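Local coordinates for ribonucleoside triphosphate reductase (Lactobacillus leichmannii, PDB 1L1L), which catalyses the adenosylcobalamin (B12)-dependent reduction of ribonucleoside triphosphates to 2'-deoxyribonucleotides as an allosterically regulated monomeric class II enzyme, at residues Glu57-Leu62 and Ala444-Arg449; Asp214-Arg219 and Asp245-Leu250; Ile572-Phe577 and Cys605-Ile610. All blocks are in the same frame, centred on the assembly; numbering follows the deposited sequence.

How the contacts relate
Followed from the N terminus, the chain first lays down helix 48-60, whose C-terminal end is met by helix 436-450 in contact 1; 381 residues lie between the two segments. Within that long excursion contact 2 opens and shuts, joining strands 216-219 and 249-253 of the insertion domain of B12-dependent ribonucleotide reductases after only 25 intervening residues. Contact 3 follows in series, pairing strands 570-578 and 603-611 of a four-stranded antiparallel sheet. None of the three crosses another. They are also separate in space: the centres of contacts 1 and 2 lie about 47 Å apart, those of 1 and 3 about 35 Å, and those of 2 and 3 about 55 Å.

Contact 1 (Glu57-Leu62 and Ala444-Arg449); sequences EGNINL and ARYAKR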
# COMPACT_ATOMS: atom_id res chain seq x y z
N GLU A 57 19.34 0.71 -11.35
CA GLU A 57 19.45 0.91 -12.79
C GLU A 57 18.09 1.17 -13.40
O GLU A 57 17.94 1.99 -14.31
CB GLU A 57 20.10 -0.31 -13.46
CG GLU A 57 21.62 -0.22 -13.55
CD GLU A 57 22.27 -1.51 -14.01
OE1 GLU A 57 21.75 -2.18 -14.93
OE2 GLU A 57 23.34 -1.85 -13.46
N GLY A 58 17.09 0.45 -12.90
CA GLY A 58 15.75 0.63 -13.41
C GLY A 58 15.22 2.03 -13.18
O GLY A 58 14.52 2.57 -14.03
N ASN A 59 15.56 2.62 -12.04
CA ASN A 59 15.06 3.96 -11.72
C ASN A 59 15.83 5.08 -12.43
O ASN A 59 15.22 6.00 -12.98
CB ASN A 59 15.12 4.20 -10.21
CG ASN A 59 14.59 5.57 -9.80
OD1 ASN A 59 15.35 6.53 -9.66
ND2 ASN A 59 13.28 5.66 -9.60
N ILE A 60 17.15 4.98 -12.43
CA ILE A 60 17.98 6.02 -13.06
C ILE A 60 17.68 6.21 -14.55
O ILE A 60 17.64 7.33 -15.05
CB ILE A 60 19.49 5.71 -12.87
CG1 ILE A 60 20.32 6.96 -13.18
CG2 ILE A 60 19.91 4.57 -13.76
CD1 ILE A 60 20.17 8.06 -12.17
N ASN A 61 17.45 5.10 -15.26
CA ASN A 61 17.17 5.13 -16.69
C ASN A 61 15.79 5.67 -17.05
O ASN A 61 15.35 5.55 -18.20
CB ASN A 61 17.35 3.73 -17.28
CG ASN A 61 18.81 3.32 -17.36
OD1 ASN A 61 19.64 4.08 -17.84
ND2 ASN A 61 19.12 2.12 -16.89
N LEU A 62 15.13 6.26 -16.06
CA LEU A 62 13.82 6.86 -16.28
C LEU A 62 13.97 8.35 -16.52
O LEU A 62 13.08 8.98 -17.10
CB LEU A 62 12.90 6.62 -15.08
CG LEU A 62 12.27 5.23 -14.94
CD1 LEU A 62 11.42 5.19 -13.67
CD2 LEU A 62 11.41 4.93 -16.17
N ALA A 444 14.27 12.18 -2.87
CA ALA A 444 13.40 13.03 -3.68
C ALA A 444 13.56 12.82 -5.18
O ALA A 444 12.57 12.78 -5.92
CB ALA A 444 13.65 14.50 -3.32
N ARG A 445 14.79 12.68 -5.65
CA ARG A 445 15.04 12.50 -7.07
C ARG A 445 14.60 11.14 -7.57
O ARG A 445 14.18 11.00 -8.73
CB ARG A 445 16.54 12.71 -7.37
CG ARG A 445 17.05 14.12 -7.06
CD ARG A 445 18.59 14.20 -7.19
NE ARG A 445 19.03 13.98 -8.57
CZ ARG A 445 19.22 14.95 -9.47
NH1 ARG A 445 19.02 16.22 -9.14
NH2 ARG A 445 19.59 14.65 -10.70
N TYR A 446 14.71 10.13 -6.71
CA TYR A 446 14.31 8.78 -7.09
C TYR A 446 12.83 8.84 -7.41
O TYR A 446 12.39 8.46 -8.48
CB TYR A 446 14.56 7.80 -5.93
CG TYR A 446 14.17 6.35 -6.22
CD1 TYR A 446 12.83 5.95 -6.25
CD2 TYR A 446 15.15 5.40 -6.48
CE1 TYR A 446 12.48 4.63 -6.55
CE2 TYR A 446 14.81 4.08 -6.78
CZ TYR A 446 13.48 3.70 -6.82
OH TYR A 446 13.17 2.39 -7.14
N ALA A 447 12.07 9.37 -6.45
CA ALA A 447 10.62 9.50 -6.59
C ALA A 447 10.25 10.34 -7.81
O ALA A 447 9.43 9.93 -8.63
CB ALA A 447 10.04 10.12 -5.32
N LYS A 448 10.88 11.51 -7.92
CA LYS A 448 10.60 12.40 -9.04
C LYS A 448 10.69 11.66 -10.37
O LYS A 448 9.89 11.89 -11.27
CB LYS A 448 11.58 13.57 -9.04
CG LYS A 448 11.11 14.74 -9.88
CD LYS A 448 10.04 15.53 -9.13
CE LYS A 448 9.44 16.62 -9.99
NZ LYS A 448 8.67 17.58 -9.16
N ARG A 449 11.69 10.79 -10.50
CA ARG A 449 11.86 10.05 -11.74
C ARG A 449 10.70 9.10 -12.01
O ARG A 449 10.22 9.00 -13.15
CB ARG A 449 13.19 9.30 -11.73
CG ARG A 449 14.40 10.19 -12.14
CD ARG A 449 15.64 9.34 -12.47
NE ARG A 449 16.19 8.67 -11.29
CZ ARG A 449 16.88 9.27 -10.32
NH1 ARG A 449 17.12 10.58 -10.38
NH2 ARG A 449 17.32 8.56 -9.29
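Asn59 carries CG anti to the backbone N (chi1 -179°), Tyr446 likewise, and this lays the Asn59 amide flat over the Tyr446 ring. The two planes are 5° apart, and Asn59 ND2 sits over the ring centre, 3.3 Å from Tyr446 CE1. From that position the same ND2 gives a nearly straight hydrogen bond to Tyr446 O of 3.1 Å, from above the carbonyl plane. Asn59 OD1 serves the next turn of helix 436-450: Arg449 NE donates to it at 2.8 Å in a bent bond, the donor above the carbonyl plane, and Arg449 NH2 adds a weak bond at 2.9 Å. The bend of Arg449 at chi3 turns the guanidinium so that NE and NH2 both face Asn59 OD1, its plane 71° from the amide. Ile60 CD1 covers one of its faces, 4.0 Å from Arg449 CZ, while Arg445 O lies over the opposite face, displaced toward the rim. Glu81 of helix 72-90 pairs with Arg449 NH1, and Tyr446 OH bonds to Asn100. One buried amide thus uses its N-H, its oxygen and its face together, consistent with one settled orientation, and joins the end of helix 48-60 to helix 436-450 by polar bonds and packing.

Contact 2 (Asp214-Arg219 and Asp245-Leu250); sequences DSIYYR and DRKQKL
Ile216 and Lys247 meet unusually tightly, with Ile216 CD1 only 3.4 Å from Lys247 CB, shorter than an ordinary van der Waals contact between carbons. The setting is a beta-alpha-beta unit, strand 216-219, helix 224-236 and strand 249-253, in the insertion domain of B12-dependent ribonucleotide reductases; its two strands run parallel, 249-253 lying in the middle of a three-stranded sheet. Ile216 is paired with Leu250, their CA atoms 4.7 Å apart. One short backbone bond joins the segments here: Ile216 N donates to Lys249 O at 2.6 Å, with an N-H...O angle of 172°. Beyond it the parallel pairing continues through backbone bonds of Ile216 and Tyr218 with Ile251. The aliphatic part of Lys247 crosses Ile216 at a slant, its CD near Ile216 CG1, then bends at its last torsion (chi4 -61°) and carries NZ to the acids. There the ammonium forms a long salt bridge, its hydrogen bond weak, to Asp214 OD1 at 3.3 Å and another to Asp245 OD2 at 3.4 Å. This one cation lies between two carboxylates, Asp214 OD1 and Asp245 OD2 being 6.0 Å apart, and would be expected to ease their repulsion. Lys249 turns its own ammonium to Asp212, while its CB lies against Ser215 OG. On the face shared by Ile216 and Leu250, which is covered in part by Leu237, Leu250 CD1 rests 3.9 Å from Ile216 CB.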
# COMPACT_ATOMS: atom_id res chain seq x y z
N ASP A 214 -30.75 -12.14 -30.42
CA ASP A 214 -30.66 -10.84 -29.75
C ASP A 214 -29.63 -10.71 -28.61
O ASP A 214 -29.31 -9.60 -28.18
CB ASP A 214 -32.05 -10.45 -29.23
CG ASP A 214 -32.04 -9.12 -28.48
OD1 ASP A 214 -31.59 -8.11 -29.06
OD2 ASP A 214 -32.50 -9.10 -27.32
N SER A 215 -29.11 -11.84 -28.13
CA SER A 215 -28.14 -11.82 -27.04
C SER A 215 -26.84 -11.11 -27.39
O SER A 215 -26.38 -11.13 -28.53
CB SER A 215 -27.82 -13.24 -26.59
OG SER A 215 -28.94 -13.86 -25.99
N ILE A 216 -26.25 -10.46 -26.39
CA ILE A 216 -24.97 -9.78 -26.56
C ILE A 216 -23.95 -10.84 -26.16
O ILE A 216 -24.09 -11.48 -25.12
CB ILE A 216 -24.83 -8.56 -25.63
CG1 ILE A 216 -25.98 -7.58 -25.89
CG2 ILE A 216 -23.49 -7.88 -25.86
CD1 ILE A 216 -26.03 -6.42 -24.91
N TYR A 217 -22.94 -11.04 -26.99
CA TYR A 217 -21.93 -12.05 -26.73
C TYR A 217 -20.51 -11.49 -26.76
O TYR A 217 -20.16 -10.73 -27.66
CB TYR A 217 -22.09 -13.18 -27.74
CG TYR A 217 -20.97 -14.19 -27.75
CD1 TYR A 217 -19.78 -13.93 -28.44
CD2 TYR A 217 -21.09 -15.40 -27.07
CE1 TYR A 217 -18.74 -14.85 -28.44
CE2 TYR A 217 -20.04 -16.33 -27.07
CZ TYR A 217 -18.88 -16.04 -27.75
OH TYR A 217 -17.84 -16.94 -27.75
N TYR A 218 -19.71 -11.87 -25.77
CA TYR A 218 -18.32 -11.42 -25.67
C TYR A 218 -17.37 -12.56 -25.30
O TYR A 218 -17.54 -13.23 -24.28
CB TYR A 218 -18.21 -10.30 -24.63
CG TYR A 218 -16.80 -9.75 -24.46
CD1 TYR A 218 -16.32 -9.39 -23.19
CD2 TYR A 218 -15.95 -9.57 -25.55
CE1 TYR A 218 -15.03 -8.87 -23.02
CE2 TYR A 218 -14.65 -9.06 -25.39
CZ TYR A 218 -14.20 -8.71 -24.13
OH TYR A 218 -12.93 -8.22 -23.96
N ARG A 219 -16.37 -12.75 -26.14
CA ARG A 219 -15.35 -13.78 -25.94
C ARG A 219 -14.20 -13.07 -25.23
O ARG A 219 -13.56 -12.19 -25.82
CB ARG A 219 -14.90 -14.32 -27.30
CG ARG A 219 -13.53 -14.98 -27.31
CD ARG A 219 -13.53 -16.28 -26.54
NE ARG A 219 -13.98 -17.41 -27.35
CZ ARG A 219 -14.05 -18.65 -26.90
NH1 ARG A 219 -13.70 -18.93 -25.65
NH2 ARG A 219 -14.46 -19.63 -27.70
N ASP A 245 -29.80 -0.05 -27.66
CA ASP A 245 -30.61 -1.18 -28.10
C ASP A 245 -31.45 -1.83 -27.00
O ASP A 245 -32.18 -2.79 -27.26
CB ASP A 245 -29.72 -2.25 -28.73
CG ASP A 245 -29.36 -1.92 -30.16
OD1 ASP A 245 -29.03 -0.74 -30.44
OD2 ASP A 245 -29.40 -2.84 -31.00
N ARG A 246 -31.33 -1.32 -25.78
CA ARG A 246 -32.11 -1.84 -24.67
C ARG A 246 -31.95 -3.36 -24.57
O ARG A 246 -32.86 -4.06 -24.12
CB ARG A 246 -33.58 -1.47 -24.84
CG ARG A 246 -33.77 -0.07 -25.44
CD ARG A 246 -35.23 0.35 -25.58
NE ARG A 246 -35.61 1.33 -24.57
CZ ARG A 246 -36.06 1.04 -23.35
NH1 ARG A 246 -36.19 -0.23 -22.98
NH2 ARG A 246 -36.36 2.01 -22.50
N LYS A 247 -30.79 -3.86 -24.98
CA LYS A 247 -30.51 -5.29 -24.93
C LYS A 247 -30.29 -5.71 -23.48
O LYS A 247 -29.50 -5.10 -22.76
CB LYS A 247 -29.27 -5.61 -25.76
CG LYS A 247 -29.44 -5.31 -27.24
CD LYS A 247 -28.11 -5.41 -27.96
CE LYS A 247 -28.27 -5.15 -29.45
NZ LYS A 247 -29.17 -6.14 -30.10
N GLN A 248 -30.99 -6.76 -23.05
CA GLN A 248 -30.88 -7.24 -21.68
C GLN A 248 -30.46 -8.70 -21.62
O GLN A 248 -30.77 -9.41 -20.66
CB GLN A 248 -32.22 -7.07 -20.95
CG GLN A 248 -32.81 -5.67 -21.07
CD GLN A 248 -34.15 -5.53 -20.38
OE1 GLN A 248 -35.01 -4.75 -20.80
NE2 GLN A 248 -34.35 -6.28 -19.29
N LYS A 249 -29.75 -9.15 -22.65
CA LYS A 249 -29.27 -10.52 -22.70
C LYS A 249 -27.77 -10.52 -22.96
O LYS A 249 -27.32 -10.21 -24.05
CB LYS A 249 -30.00 -11.30 -23.79
CG LYS A 249 -31.49 -11.46 -23.54
CD LYS A 249 -32.16 -12.32 -24.61
CE LYS A 249 -33.64 -12.54 -24.29
NZ LYS A 249 -34.33 -13.42 -25.29
N LEU A 250 -27.00 -10.88 -21.93
CA LEU A 250 -25.55 -10.91 -22.04
C LEU A 250 -24.96 -12.29 -21.83
O LEU A 250 -25.33 -13.01 -20.89
CB LEU A 250 -24.93 -9.93 -21.03
CG LEU A 250 -23.40 -9.90 -21.01
CD1 LEU A 250 -22.88 -9.64 -22.42
CD2 LEU A 250 -22.91 -8.82 -20.04

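Contact 3 (Ile572-Phe577 and Cys605-Ile610); sequences IQRIRF and CVEFPI
The ring of Phe608 has Gln573 O at its edge, in plane, while Ile575 comes to it obliquely, its CG1 3.5 Å from Phe608 CE1. Across the strands the Phe577 ring is met, also obliquely, by Val606 CG2, 3.6 Å from Phe577 CD1. A third flat group, the Arg574 guanidinium, has Ile572 CG2 over one face, displaced toward the rim; Glu607 OE2 approaches it obliquely, and the carboxylate plane is turned 68° from it.

These groups sit on two neighbouring strands of an antiparallel sheet, whose segment directions lie 148° apart. Gln573 and Phe608 form a hydrogen-bonded pair, Gln573 N to Phe608 O at 2.9 Å and Phe608 N to Gln573 O at 2.8 Å; Ile575 and Val606 form the next, closed by a bond in each direction. Ile575 and Phe608 share one face of the sheet with Gln573 and Val606, and helix 583-589 lies against Val606, Phe577 and Phe608.

The other face bears Ile572, Arg574, Arg576, Cys605, Glu607 and Pro609. There the side chains of Arg574 and Glu607 lie side by side, pointing the same way; with the arginine extended from CG to NE, Arg574 NH2 comes 3.4 Å from Glu607 OE2 in a salt bridge. Arg574 also reaches Glu595, Glu691 and the carbonyl of Ala688, and Glu607 OE1 meets Arg701. Because Glu607 and Glu595 bring like charges close together, Arg574, which contacts both, probably offsets their repulsion; it links the central pair to the two outer strands of the same sheet, while Glu607 with Arg701 joins it to helix 695-704.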
# COMPACT_ATOMS: atom_id res chain seq x y z
N ILE A 572 10.61 -12.54 21.28
CA ILE A 572 10.90 -13.69 20.46
C ILE A 572 9.92 -13.48 19.32
O ILE A 572 8.70 -13.53 19.53
CB ILE A 572 10.54 -15.03 21.13
CG1 ILE A 572 11.52 -15.37 22.25
CG2 ILE A 572 10.52 -16.14 20.07
CD1 ILE A 572 12.97 -15.48 21.80
N GLN A 573 10.42 -13.18 18.13
CA GLN A 573 9.51 -12.99 17.01
C GLN A 573 9.47 -14.25 16.18
O GLN A 573 10.51 -14.80 15.83
CB GLN A 573 9.94 -11.80 16.16
CG GLN A 573 9.70 -10.47 16.85
CD GLN A 573 9.39 -9.35 15.88
OE1 GLN A 573 8.49 -9.48 15.04
NE2 GLN A 573 10.12 -8.25 15.99
N ARG A 574 8.26 -14.73 15.91
CA ARG A 574 8.07 -15.95 15.13
C ARG A 574 7.73 -15.67 13.67
O ARG A 574 6.79 -14.92 13.37
CB ARG A 574 6.96 -16.81 15.74
CG ARG A 574 7.28 -17.36 17.11
CD ARG A 574 6.18 -18.30 17.60
NE ARG A 574 6.61 -19.04 18.77
CZ ARG A 574 6.68 -18.52 19.99
NH1 ARG A 574 6.34 -17.25 20.20
NH2 ARG A 574 7.12 -19.26 21.00
N ILE A 575 8.48 -16.29 12.77
CA ILE A 575 8.26 -16.15 11.34
C ILE A 575 7.80 -17.52 10.85
O ILE A 575 8.44 -18.53 11.13
CB ILE A 575 9.56 -15.76 10.62
CG1 ILE A 575 10.14 -14.51 11.29
CG2 ILE A 575 9.28 -15.50 9.15
CD1 ILE A 575 9.14 -13.36 11.39
N ARG A 576 6.68 -17.54 10.13
CA ARG A 576 6.13 -18.79 9.63
C ARG A 576 6.58 -19.12 8.22
O ARG A 576 6.57 -18.27 7.32
CB ARG A 576 4.59 -18.73 9.72
CG ARG A 576 4.15 -18.25 11.10
CD ARG A 576 2.76 -18.70 11.49
NE ARG A 576 1.75 -18.33 10.50
CZ ARG A 576 0.44 -18.45 10.69
NH1 ARG A 576 -0.41 -18.10 9.74
NH2 ARG A 576 -0.01 -18.91 11.85
N PHE A 577 6.98 -20.38 8.04
CA PHE A 577 7.46 -20.91 6.77
C PHE A 577 6.72 -22.18 6.38
O PHE A 577 6.34 -22.97 7.23
CB PHE A 577 8.95 -21.30 6.84
CG PHE A 577 9.89 -20.17 7.11
CD1 PHE A 577 10.10 -19.71 8.41
CD2 PHE A 577 10.54 -19.54 6.06
CE1 PHE A 577 10.95 -18.64 8.66
CE2 PHE A 577 11.40 -18.46 6.30
CZ PHE A 577 11.60 -18.01 7.60
N CYS A 605 7.26 -22.72 12.49
CA CYS A 605 7.57 -21.43 13.08
C CYS A 605 9.06 -21.43 13.39
O CYS A 605 9.61 -22.44 13.82
CB CYS A 605 6.83 -21.22 14.40
SG CYS A 605 5.12 -20.67 14.28
N VAL A 606 9.71 -20.29 13.16
CA VAL A 606 11.12 -20.17 13.48
C VAL A 606 11.22 -18.97 14.43
O VAL A 606 10.73 -17.87 14.12
CB VAL A 606 11.97 -19.96 12.21
CG1 VAL A 606 13.44 -19.82 12.59
CG2 VAL A 606 11.78 -21.15 11.27
N GLU A 607 11.86 -19.19 15.58
CA GLU A 607 12.00 -18.15 16.60
C GLU A 607 13.23 -17.26 16.47
O GLU A 607 14.38 -17.74 16.51
CB GLU A 607 11.96 -18.81 17.98
CG GLU A 607 10.83 -19.85 18.08
CD GLU A 607 10.60 -20.38 19.47
OE1 GLU A 607 11.35 -20.02 20.40
OE2 GLU A 607 9.64 -21.17 19.64
N PHE A 608 12.99 -15.96 16.32
CA PHE A 608 14.07 -14.97 16.18
C PHE A 608 14.14 -14.05 17.39
O PHE A 608 13.24 -13.23 17.60
CB PHE A 608 13.88 -14.10 14.93
CG PHE A 608 13.96 -14.85 13.63
CD1 PHE A 608 12.91 -15.66 13.20
CD2 PHE A 608 15.10 -14.75 12.82
CE1 PHE A 608 12.98 -16.36 11.99
CE2 PHE A 608 15.19 -15.45 11.61
CZ PHE A 608 14.13 -16.25 11.19
N PRO A 609 15.19 -14.18 18.22
CA PRO A 609 15.31 -13.30 19.38
C PRO A 609 15.60 -11.89 18.85
O PRO A 609 16.42 -11.73 17.96
CB PRO A 609 16.51 -13.88 20.14
CG PRO A 609 16.48 -15.34 19.75
CD PRO A 609 16.17 -15.28 18.27
N ILE A 610 14.91 -10.87 19.38
CA ILE A 610 15.13 -9.50 18.90
C ILE A 610 15.14 -8.45 19.99
O ILE A 610 14.26 -8.41 20.86
CB ILE A 610 14.07 -9.08 17.86
CG1 ILE A 610 14.17 -9.97 16.62
CG2 ILE A 610 14.27 -7.61 17.48
CD1 ILE A 610 13.19 -9.61 15.51